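Yop proteins translocation protein Q (Yersinia pseudotuberculosis, PDB 3UEP) forms part of the Yop type III secretion machinery, this chain being the protein's FliN-like C-terminal part, made separately from an internal translation start. Local coordinates at residues A[52-56]-A[67-71]. Residues are numbered along the deposited sequence; the frame is centred on the assembly and turned at random.
Sequences VDGEV and HGRLV
Loop residues 52-54 lead into strand 55-60, which runs antiparallel to strand 63-73 as the first arm of the central beta hairpin in the sheet of this FliN-family C-terminal domain. Val56 and Gly68 form a hydrogen-bonded pair (CA-CA 4.8 Å): Val56 N donates to Gly68 O and Gly68 N to Val56 O, both at 2.8 Å, while His67 CA adds a CA-H...O contact to Val56 O at 3.2 Å. Glu55 and Arg69 follow as a non-hydrogen-bonded pair, CA-CA 5.3 Å. Beyond it Gly54, at phi/psi 68/162°, has no counterpart of its own: Asp53, where the chain bends most, is already nearest Leu70 (CA-CA 4.7 Å), Asp53 O lying 3.3 Å from Leu70 CB. On the apolar side Val56 (chi1 t) sets CG2 3.7 Å from CD2 of Leu70 (m, t); Val27 of strand 20-27 and Leu77 of the second subunit extend this core. Asp53 OD2 makes a long salt bridge to Arg69 NH1, 3.8 Å. Backbone bonding and buried aliphatic contacts therefore probably hold the hairpin here, the partly exposed ion pair contributing little.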
ATOM      1  N   VAL A  52      -2.970  10.979 -10.903  1.00 68.08           N
ATOM      2  CA  VAL A  52      -4.049  10.925  -9.915  1.00 77.61           C
ATOM      3  C   VAL A  52      -4.783   9.581  -9.897  1.00 86.97           C
ATOM      4  O   VAL A  52      -5.340   9.193  -8.870  1.00 80.88           O
ATOM      5  CB  VAL A  52      -5.050  12.091 -10.082  1.00 80.04           C
ATOM      6  CG1 VAL A  52      -4.373  13.409  -9.708  1.00 81.14           C
ATOM      7  CG2 VAL A  52      -5.606  12.132 -11.511  1.00 74.76           C
ATOM      8  N   ASP A  53      -4.782   8.878 -11.027  1.00101.14           N
ATOM      9  CA  ASP A  53      -5.236   7.487 -11.052  1.00110.39           C
ATOM     10  C   ASP A  53      -4.091   6.573 -10.592  1.00107.73           C
ATOM     11  O   ASP A  53      -3.997   6.230  -9.412  1.00108.92           O
ATOM     12  CB  ASP A  53      -5.796   7.091 -12.430  1.00122.50           C
ATOM     13  CG  ASP A  53      -4.866   7.449 -13.583  1.00131.34           C
ATOM     14  OD1 ASP A  53      -3.906   8.224 -13.376  1.00131.11           O
ATOM     15  OD2 ASP A  53      -5.112   6.958 -14.708  1.00137.52           O
ATOM     16  N   GLY A  54      -3.214   6.194 -11.514  1.00103.01           N
ATOM     17  CA  GLY A  54      -1.949   5.588 -11.140  1.00 96.63           C
ATOM     18  C   GLY A  54      -1.979   4.206 -10.513  1.00 92.39           C
ATOM     19  O   GLY A  54      -2.993   3.743  -9.996  1.00 86.07           O
ATOM     20  N   GLU A  55      -0.816   3.572 -10.542  1.00 43.51           N
ATOM     21  CA  GLU A  55      -0.657   2.181 -10.127  0.58 42.65           C
ATOM     22  C   GLU A  55      -1.086   1.918  -8.683  1.00 35.99           C
ATOM     23  O   GLU A  55      -0.664   2.602  -7.756  1.00 35.38           O
ATOM     24  CB  GLU A  55       0.799   1.723 -10.335  0.58 45.78           C
ATOM     25  CG  GLU A  55       1.003   0.195 -10.302  0.58 50.12           C
ATOM     26  CD  GLU A  55       2.452  -0.227 -10.545  0.58 59.38           C
ATOM     27  OE1 GLU A  55       2.905  -0.178 -11.709  0.58 56.18           O
ATOM     28  OE2 GLU A  55       3.138  -0.614  -9.570  0.58 67.26           O
ATOM     29  N   VAL A  56      -1.930   0.908  -8.503  1.00 34.24           N
ATOM     30  CA  VAL A  56      -2.235   0.387  -7.177  1.00 33.83           C
ATOM     31  C   VAL A  56      -1.701  -1.043  -7.156  1.00 37.50           C
ATOM     32  O   VAL A  56      -1.919  -1.811  -8.097  1.00 38.86           O
ATOM     33  CB  VAL A  56      -3.747   0.387  -6.892  1.00 37.91           C
ATOM     34  CG1 VAL A  56      -4.052  -0.284  -5.554  1.00 29.54           C
ATOM     35  CG2 VAL A  56      -4.278   1.812  -6.905  1.00 41.37           C
ATOM     36  N   HIS A  67      -2.230  -5.786  -9.745  1.00 34.13           N
ATOM     37  CA  HIS A  67      -2.082  -4.354 -10.008  1.00 37.55           C
ATOM     38  C   HIS A  67      -3.419  -3.794 -10.479  1.00 36.34           C
ATOM     39  O   HIS A  67      -4.212  -4.489 -11.108  1.00 35.41           O
ATOM     40  CB  HIS A  67      -1.014  -4.094 -11.073  1.00 38.83           C
ATOM     41  CG  HIS A  67       0.315  -4.727 -10.779  1.00 45.55           C
ATOM     42  ND1 HIS A  67       1.364  -4.033 -10.207  1.00 52.51           N
ATOM     43  CD2 HIS A  67       0.775  -5.982 -11.006  1.00 35.88           C
ATOM     44  CE1 HIS A  67       2.410  -4.834 -10.088  1.00 45.98           C
ATOM     45  NE2 HIS A  67       2.077  -6.021 -10.567  1.00 47.95           N
ATOM     46  N   GLY A  68      -3.660  -2.531 -10.160  1.00 31.16           N
ATOM     47  CA  GLY A  68      -4.923  -1.897 -10.451  1.00 30.12           C
ATOM     48  C   GLY A  68      -4.751  -0.397 -10.600  1.00 36.57           C
ATOM     49  O   GLY A  68      -3.636   0.116 -10.631  1.00 34.94           O
ATOM     50  N   ARG A  69      -5.870   0.308 -10.660  1.00 34.64           N
ATOM     51  CA  ARG A  69      -5.875   1.742 -10.867  0.62 37.09           C
ATOM     52  C   ARG A  69      -6.825   2.393  -9.872  1.00 38.26           C
ATOM     53  O   ARG A  69      -7.927   1.892  -9.656  1.00 45.70           O
ATOM     54  CB  ARG A  69      -6.341   2.024 -12.292  0.62 43.50           C
ATOM     55  CG  ARG A  69      -6.402   3.483 -12.676  0.62 50.76           C
ATOM     56  CD  ARG A  69      -6.622   3.603 -14.173  0.62 55.76           C
ATOM     57  NE  ARG A  69      -7.987   3.262 -14.556  0.62 56.52           N
ATOM     58  CZ  ARG A  69      -8.908   4.166 -14.869  0.62 66.10           C
ATOM     59  NH1 ARG A  69      -8.596   5.460 -14.848  0.62 58.64           N
ATOM     60  NH2 ARG A  69     -10.135   3.779 -15.207  0.62 76.28           N
ATOM     61  N   LEU A  70      -6.408   3.500  -9.258  1.00 34.85           N
ATOM     62  CA  LEU A  70      -7.313   4.225  -8.374  1.00 42.60           C
ATOM     63  C   LEU A  70      -8.406   4.851  -9.216  1.00 48.27           C
ATOM     64  O   LEU A  70      -8.118   5.476 -10.230  1.00 49.60           O
ATOM     65  CB  LEU A  70      -6.602   5.359  -7.658  1.00 45.36           C
ATOM     66  CG  LEU A  70      -5.760   5.167  -6.414  1.00 48.46           C
ATOM     67  CD1 LEU A  70      -5.480   6.560  -5.869  1.00 51.71           C
ATOM     68  CD2 LEU A  70      -6.465   4.305  -5.375  1.00 46.63           C
ATOM     69  N   VAL A  71      -9.655   4.687  -8.794  1.00 47.59           N
ATOM     70  CA  VAL A  71     -10.779   5.385  -9.409  1.00 43.53           C
ATOM     71  C   VAL A  71     -11.627   6.041  -8.317  1.00 48.08           C
ATOM     72  O   VAL A  71     -11.572   5.644  -7.151  1.00 49.89           O
ATOM     73  CB  VAL A  71     -11.681   4.430 -10.227  1.00 44.38           C
ATOM     74  CG1 VAL A  71     -10.896   3.771 -11.359  1.00 41.45           C
ATOM     75  CG2 VAL A  71     -12.301   3.383  -9.315  1.00 40.26           C
TER